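Local coordinates for protein aminotransferase (Bacillus subtilis, PDB 6L1O) that is a pyridoxal-phosphate-dependent class I aminotransferase encoded in the operon that makes the dipeptide antibiotic bacilysin, at residues B[173-178]-B[187-192]; B[202-207]-B[230-235]. All coordinates share one frame; numbering follows the deposited sequence.

Overall arrangement
Running from the N terminus, strand 168-174 leads into the loop that carries Asn-178 to the cofactor, and interaction 1 closes the short return from that loop to helix 186-199. The helix is followed by strand 202-206, which lies next to strand 168-174 and completes a beta-alpha-beta unit. Interaction 2 then spans a longer excursion through helix 227-230 and pairs strand 202-206 with strand 231-236. The two contacts follow in series, neither nesting nor crossing, with centres about 10 Å apart. They meet where Leu-173 and Asn-174 lie beside Asp-206, and together they tie three parallel strands of the central mixed sheet to a covering helix and to pyridoxal phosphate.

Interaction 1: residues B[173-178]-B[187-192]; sequences LNYPNN and AFYAKA. With PLP (pyridoxal-5'-phosphate), chain E.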
loop_
_atom_site.group_PDB
_atom_site.type_symbol
_atom_site.label_atom_id
_atom_site.label_comp_id
_atom_site.label_asym_id
_atom_site.label_seq_id
_atom_site.Cartn_x
_atom_site.Cartn_y
_atom_site.Cartn_z
ATOM N N LEU B 173 -12.866 16.641 -6.438
ATOM C CA LEU B 173 -13.094 17.868 -5.758
ATOM C C LEU B 173 -12.434 17.776 -4.355
ATOM O O LEU B 173 -12.329 16.703 -3.806
ATOM C CB LEU B 173 -14.605 18.114 -5.626
ATOM C CG LEU B 173 -15.411 18.225 -6.923
ATOM C CD1 LEU B 173 -16.902 18.174 -6.585
ATOM C CD2 LEU B 173 -15.042 19.476 -7.653
ATOM N N ASN B 174 -12.046 18.904 -3.790
ATOM C CA ASN B 174 -11.337 18.946 -2.536
ATOM C C ASN B 174 -11.720 20.163 -1.697
ATOM O O ASN B 174 -11.196 21.248 -1.928
ATOM C CB ASN B 174 -9.841 18.941 -2.846
ATOM C CG ASN B 174 -8.970 19.144 -1.649
ATOM O OD1 ASN B 174 -8.016 19.884 -1.704
ATOM N ND2 ASN B 174 -9.296 18.495 -0.548
ATOM N N TYR B 175 -12.612 19.994 -0.738
ATOM C CA TYR B 175 -13.017 21.083 0.194
ATOM C C TYR B 175 -13.161 20.578 1.617
ATOM O O TYR B 175 -13.778 19.547 1.846
ATOM C CB TYR B 175 -14.286 21.836 -0.287
ATOM C CG TYR B 175 -14.094 22.410 -1.696
ATOM C CD1 TYR B 175 -13.495 23.642 -1.887
ATOM C CD2 TYR B 175 -14.419 21.673 -2.813
ATOM C CE1 TYR B 175 -13.271 24.118 -3.126
ATOM C CE2 TYR B 175 -14.175 22.154 -4.079
ATOM C CZ TYR B 175 -13.594 23.367 -4.237
ATOM O OH TYR B 175 -13.325 23.841 -5.507
ATOM N N PRO B 176 -12.597 21.296 2.596
ATOM C CA PRO B 176 -11.759 22.510 2.535
ATOM C C PRO B 176 -10.570 22.309 1.690
ATOM O O PRO B 176 -9.997 21.228 1.707
ATOM C CB PRO B 176 -11.399 22.767 4.023
ATOM C CG PRO B 176 -12.459 22.082 4.766
ATOM C CD PRO B 176 -12.712 20.822 3.980
ATOM N N ASN B 177 -10.191 23.325 0.900
ATOM C CA ASN B 177 -9.302 23.151 -0.272
ATOM C C ASN B 177 -7.807 23.409 -0.047
ATOM O O ASN B 177 -7.401 24.367 0.587
ATOM C CB ASN B 177 -9.796 24.077 -1.371
ATOM C CG ASN B 177 -9.011 23.981 -2.641
ATOM O OD1 ASN B 177 -8.131 24.787 -2.899
ATOM N ND2 ASN B 177 -9.275 22.975 -3.410
ATOM N N ASN B 178 -7.009 22.520 -0.589
ATOM C CA ASN B 178 -5.571 22.639 -0.688
ATOM C C ASN B 178 -5.320 23.000 -2.152
ATOM O O ASN B 178 -5.579 22.213 -3.012
ATOM C CB ASN B 178 -4.914 21.308 -0.342
ATOM C CG ASN B 178 -3.406 21.326 -0.478
ATOM O OD1 ASN B 178 -2.787 22.335 -0.834
ATOM N ND2 ASN B 178 -2.790 20.159 -0.245
ATOM N N ALA B 187 -25.256 22.787 -0.653
ATOM C CA ALA B 187 -25.772 23.209 -1.962
ATOM C C ALA B 187 -24.753 22.990 -3.094
ATOM O O ALA B 187 -25.112 22.540 -4.189
ATOM C CB ALA B 187 -26.193 24.700 -1.936
ATOM N N PHE B 188 -23.503 23.383 -2.874
ATOM C CA PHE B 188 -22.493 23.115 -3.909
ATOM C C PHE B 188 -22.385 21.616 -4.191
ATOM O O PHE B 188 -22.350 21.195 -5.340
ATOM C CB PHE B 188 -21.140 23.636 -3.529
ATOM C CG PHE B 188 -20.054 23.150 -4.423
ATOM C CD1 PHE B 188 -19.901 23.681 -5.682
ATOM C CD2 PHE B 188 -19.225 22.121 -4.025
ATOM C CE1 PHE B 188 -18.908 23.222 -6.520
ATOM C CE2 PHE B 188 -18.258 21.631 -4.852
ATOM C CZ PHE B 188 -18.055 22.187 -6.088
ATOM N N TYR B 189 -22.384 20.832 -3.120
ATOM C CA TYR B 189 -22.223 19.401 -3.262
ATOM C C TYR B 189 -23.417 18.773 -3.957
ATOM O O TYR B 189 -23.258 17.801 -4.682
ATOM C CB TYR B 189 -21.986 18.732 -1.890
ATOM C CG TYR B 189 -20.629 19.005 -1.282
ATOM C CD1 TYR B 189 -19.482 18.898 -2.030
ATOM C CD2 TYR B 189 -20.494 19.361 0.063
ATOM C CE1 TYR B 189 -18.258 19.159 -1.482
ATOM C CE2 TYR B 189 -19.241 19.614 0.629
ATOM C CZ TYR B 189 -18.135 19.496 -0.146
ATOM O OH TYR B 189 -16.878 19.755 0.390
ATOM N N ALA B 190 -24.609 19.327 -3.713
ATOM C CA ALA B 190 -25.822 18.829 -4.363
ATOM C C ALA B 190 -25.760 19.071 -5.859
ATOM O O ALA B 190 -26.141 18.223 -6.646
ATOM C CB ALA B 190 -27.063 19.489 -3.759
ATOM N N LYS B 191 -25.253 20.234 -6.210
ATOM C CA LYS B 191 -25.072 20.659 -7.573
ATOM C C LYS B 191 -24.071 19.778 -8.306
ATOM O O LYS B 191 -24.318 19.289 -9.392
ATOM C CB LYS B 191 -24.586 22.108 -7.531
ATOM C CG LYS B 191 -24.826 22.942 -8.740
ATOM C CD LYS B 191 -24.710 24.404 -8.356
ATOM C CE LYS B 191 -24.640 25.345 -9.544
ATOM N NZ LYS B 191 -24.685 26.763 -9.045
ATOM N N ALA B 192 -22.915 19.586 -7.679
ATOM C CA ALA B 192 -21.884 18.682 -8.162
ATOM C C ALA B 192 -22.447 17.274 -8.419
ATOM O O ALA B 192 -22.128 16.683 -9.423
ATOM C CB ALA B 192 -20.726 18.622 -7.163
HETATM N N1 PLP E . -5.561 15.205 -0.053
HETATM C C2 PLP E . -5.015 16.426 0.092
HETATM C C2A PLP E . -5.432 17.578 -0.775
HETATM C C3 PLP E . -3.924 16.631 1.017
HETATM O O3 PLP E . -3.298 17.801 1.186
HETATM C C4 PLP E . -3.575 15.514 1.819
HETATM C C4A PLP E . -2.228 15.660 2.481
HETATM C C5 PLP E . -4.220 14.225 1.615
HETATM C C6 PLP E . -5.241 14.147 0.680
HETATM C C5A PLP E . -3.942 13.032 2.481
HETATM O O4P PLP E . -2.689 12.509 2.409
HETATM P P PLP E . -2.372 11.072 3.125
HETATM O O1P PLP E . -1.779 10.244 2.042
HETATM O O2P PLP E . -3.610 10.498 3.780
HETATM O O3P PLP E . -1.372 11.419 4.192
#
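In the beta-alpha-beta unit formed by strand 168-174, helix 186-199 and strand 202-206, Leu-173 and Tyr-175 meet Phe-188, Tyr-189 and Ala-192 of the helix. Leu-173 CD1 lies 3.9 Å from Ala-192 CB and meets CE2 of the Phe-188 ring, Leu-173 and Phe-188 reaching toward each other tip to tip. CG of Phe-188 stands anti to the backbone N (chi1 169°), starting the ring off toward the strand. The Tyr-175 and Phe-188 side chains cross at about a right angle; their rings form an oblique pair with planes 73° apart and the CE2 atoms 4.2 Å from each other. Tyr-175 CB packs 3.4 Å from Tyr-189 OH; the Tyr-175 hydroxyl itself bonds to the carbonyl of Tyr-153.

Beyond the cis peptide before Pro-176, the loop turns to the cofactor. Asn-177 ND2 donates to Asn-174 O in the carbonyl plane (3.0 Å), while Asn-178 N reaches Asn-174 OD1 from above its plane (3.0 Å). Asn-178 ND2 then gives a 2.8 Å hydrogen bond to O3 of pyridoxal phosphate, and its OD1 is held by Arg-367. The apolar patch seats helix 186-199 against strand 168-174, with Leu-203 of strand 202-206 touching both Leu-173 and Ala-192.

Interaction 2: residues B[202-207]-B[230-235]; sequences HLIHDF and VGAELY. With PLP (pyridoxal-5'-phosphate), chain E.
One face of the Phe-207 ring lies under the carboxylate of Glu-233, whose OE1 sits above it toward the rim; the two planes are 20° apart. Phe-207 CD2 is 3.2 Å from Glu-233 OE2, and the same carbon meets the edge of the Tyr-235 ring at CD1. His-205 runs side by side with Glu-233 and takes the carboxylate at its ring edge: ND1 donates to the anti lone pair of Glu-233 OE1 (2.7 Å), nearly in the imidazole plane although the two groups are turned 51° apart. Phe-207 N lies over one face of the imidazole, offset toward the rim.

Beneath these side chains the strands pair in parallel, their axes 20° apart. Both polar backbone atoms of His-205 bond to strand 231-236, N to Ala-232 O (2.9 Å) and O from Leu-234 N (2.8 Å). On the sheet face with Ala-232 and Leu-234, Ile-204 CD1 packs on Ala-232 CB, and CG of Asp-206 stands anti to the backbone N; from there OD2 lies 2.5 Å from N1 of pyridoxal phosphate and also bonds to Tyr-131 OH. A water donates to Asp-206 OD1 at 2.6 Å.

Tyr-83, Ser-220 and Phe-221 N also bond the buried Glu-233 carboxylate. The very short Asp-206 distance is doubtful evidence in itself, but OD2 sits at N1 like the class I aminotransferase aspartate thought to keep the pyridine nitrogen protonated and strengthen the electron sink.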
loop_
_atom_site.group_PDB
_atom_site.type_symbol
_atom_site.label_atom_id
_atom_site.label_comp_id
_atom_site.label_asym_id
_atom_site.label_seq_id
_atom_site.Cartn_x
_atom_site.Cartn_y
_atom_site.Cartn_z
ATOM N N HIS B 202 -18.034 9.635 -12.255
ATOM C CA HIS B 202 -17.758 9.221 -10.898
ATOM C C HIS B 202 -17.077 10.371 -10.136
ATOM O O HIS B 202 -16.055 10.911 -10.577
ATOM C CB HIS B 202 -16.861 8.002 -10.872
ATOM C CG HIS B 202 -17.436 6.803 -11.560
ATOM N ND1 HIS B 202 -16.947 6.327 -12.760
ATOM C CD2 HIS B 202 -18.437 5.978 -11.208
ATOM C CE1 HIS B 202 -17.642 5.266 -13.125
ATOM N NE2 HIS B 202 -18.522 5.010 -12.173
ATOM N N LEU B 203 -17.618 10.683 -8.979
ATOM C CA LEU B 203 -17.174 11.845 -8.196
ATOM C C LEU B 203 -16.410 11.414 -6.926
ATOM O O LEU B 203 -16.971 10.751 -6.102
ATOM C CB LEU B 203 -18.388 12.668 -7.818
ATOM C CG LEU B 203 -18.200 14.161 -7.510
ATOM C CD1 LEU B 203 -19.554 14.846 -7.335
ATOM C CD2 LEU B 203 -17.317 14.379 -6.276
ATOM N N ILE B 204 -15.143 11.808 -6.799
ATOM C CA ILE B 204 -14.373 11.513 -5.620
ATOM C C ILE B 204 -14.144 12.813 -4.886
ATOM O O ILE B 204 -13.488 13.723 -5.418
ATOM C CB ILE B 204 -13.014 10.821 -5.921
ATOM C CG1 ILE B 204 -13.215 9.433 -6.604
ATOM C CG2 ILE B 204 -12.151 10.640 -4.661
ATOM C CD1 ILE B 204 -14.192 8.503 -5.888
ATOM N N HIS B 205 -14.657 12.895 -3.655
ATOM C CA HIS B 205 -14.392 14.104 -2.885
ATOM C C HIS B 205 -13.277 13.844 -1.890
ATOM O O HIS B 205 -13.369 12.884 -1.103
ATOM C CB HIS B 205 -15.629 14.570 -2.160
ATOM C CG HIS B 205 -15.401 15.801 -1.349
ATOM N ND1 HIS B 205 -15.564 15.831 0.011
ATOM C CD2 HIS B 205 -14.937 17.012 -1.700
ATOM C CE1 HIS B 205 -15.243 17.017 0.463
ATOM N NE2 HIS B 205 -14.860 17.755 -0.558
ATOM N N ASP B 206 -12.266 14.690 -1.911
ATOM C CA ASP B 206 -11.093 14.537 -1.071
ATOM C C ASP B 206 -11.383 15.378 0.207
ATOM O O ASP B 206 -11.363 16.620 0.166
ATOM C CB ASP B 206 -9.842 15.007 -1.827
ATOM C CG ASP B 206 -8.545 14.788 -1.069
ATOM O OD1 ASP B 206 -8.573 14.422 0.131
ATOM O OD2 ASP B 206 -7.464 14.996 -1.675
ATOM N N PHE B 207 -11.624 14.696 1.314
ATOM C CA PHE B 207 -12.044 15.332 2.540
ATOM C C PHE B 207 -10.908 15.324 3.593
ATOM O O PHE B 207 -11.156 15.274 4.775
ATOM C CB PHE B 207 -13.341 14.653 3.042
ATOM C CG PHE B 207 -14.243 15.494 3.891
ATOM C CD1 PHE B 207 -14.344 16.863 3.730
ATOM C CD2 PHE B 207 -15.104 14.882 4.824
ATOM C CE1 PHE B 207 -15.223 17.613 4.454
ATOM C CE2 PHE B 207 -16.016 15.647 5.563
ATOM C CZ PHE B 207 -16.089 17.015 5.377
ATOM N N VAL B 230 -23.470 8.767 -7.014
ATOM C CA VAL B 230 -22.476 9.123 -8.010
ATOM C C VAL B 230 -21.013 8.977 -7.532
ATOM O O VAL B 230 -20.079 8.924 -8.355
ATOM C CB VAL B 230 -22.674 10.540 -8.548
ATOM C CG1 VAL B 230 -24.122 10.725 -9.078
ATOM C CG2 VAL B 230 -22.350 11.582 -7.472
ATOM N N GLY B 231 -20.789 8.872 -6.222
ATOM C CA GLY B 231 -19.405 8.991 -5.786
ATOM C C GLY B 231 -19.059 8.460 -4.419
ATOM O O GLY B 231 -19.734 7.637 -3.869
ATOM N N ALA B 232 -17.936 8.933 -3.930
ATOM C CA ALA B 232 -17.387 8.466 -2.655
ATOM C C ALA B 232 -16.537 9.584 -2.092
ATOM O O ALA B 232 -16.123 10.487 -2.848
ATOM C CB ALA B 232 -16.539 7.232 -2.857
ATOM N N GLU B 233 -16.295 9.515 -0.794
ATOM C CA GLU B 233 -15.500 10.538 -0.117
ATOM C C GLU B 233 -14.285 9.839 0.507
ATOM O O GLU B 233 -14.426 8.787 1.105
ATOM C CB GLU B 233 -16.340 11.238 0.921
ATOM C CG GLU B 233 -15.627 12.288 1.741
ATOM C CD GLU B 233 -16.634 13.216 2.410
ATOM O OE1 GLU B 233 -16.904 14.329 1.861
ATOM O OE2 GLU B 233 -17.160 12.792 3.448
ATOM N N LEU B 234 -13.112 10.441 0.311
ATOM C CA LEU B 234 -11.877 9.978 0.844
ATOM C C LEU B 234 -11.561 10.763 2.121
ATOM O O LEU B 234 -11.423 11.991 2.072
ATOM C CB LEU B 234 -10.747 10.139 -0.176
ATOM C CG LEU B 234 -9.352 9.619 0.212
ATOM C CD1 LEU B 234 -9.318 8.122 0.348
ATOM C CD2 LEU B 234 -8.315 10.036 -0.784
ATOM N N TYR B 235 -11.423 10.048 3.218
ATOM C CA TYR B 235 -11.147 10.595 4.537
ATOM C C TYR B 235 -9.776 10.085 5.007
ATOM O O TYR B 235 -9.556 8.876 5.016
ATOM C CB TYR B 235 -12.226 10.199 5.555
ATOM C CG TYR B 235 -12.145 11.026 6.845
ATOM C CD1 TYR B 235 -12.868 12.221 6.985
ATOM C CD2 TYR B 235 -11.201 10.744 7.811
ATOM C CE1 TYR B 235 -12.754 13.016 8.127
ATOM C CE2 TYR B 235 -11.059 11.547 8.937
ATOM C CZ TYR B 235 -11.853 12.694 9.090
ATOM O OH TYR B 235 -11.670 13.487 10.220
HETATM N N1 PLP E . -5.561 15.205 -0.053
HETATM C C2 PLP E . -5.015 16.426 0.092
HETATM C C2A PLP E . -5.432 17.578 -0.775
HETATM C C3 PLP E . -3.924 16.631 1.017
HETATM O O3 PLP E . -3.298 17.801 1.186
HETATM C C4 PLP E . -3.575 15.514 1.819
HETATM C C4A PLP E . -2.228 15.660 2.481
HETATM C C5 PLP E . -4.220 14.225 1.615
HETATM C C6 PLP E . -5.241 14.147 0.680
HETATM C C5A PLP E . -3.942 13.032 2.481
HETATM O O4P PLP E . -2.689 12.509 2.409
HETATM P P PLP E . -2.372 11.072 3.125
HETATM O O1P PLP E . -1.779 10.244 2.042
HETATM O O2P PLP E . -3.610 10.498 3.780
HETATM O O3P PLP E . -1.372 11.419 4.192
HETATM O O HOH W 1 -8.190 12.686 2.028
#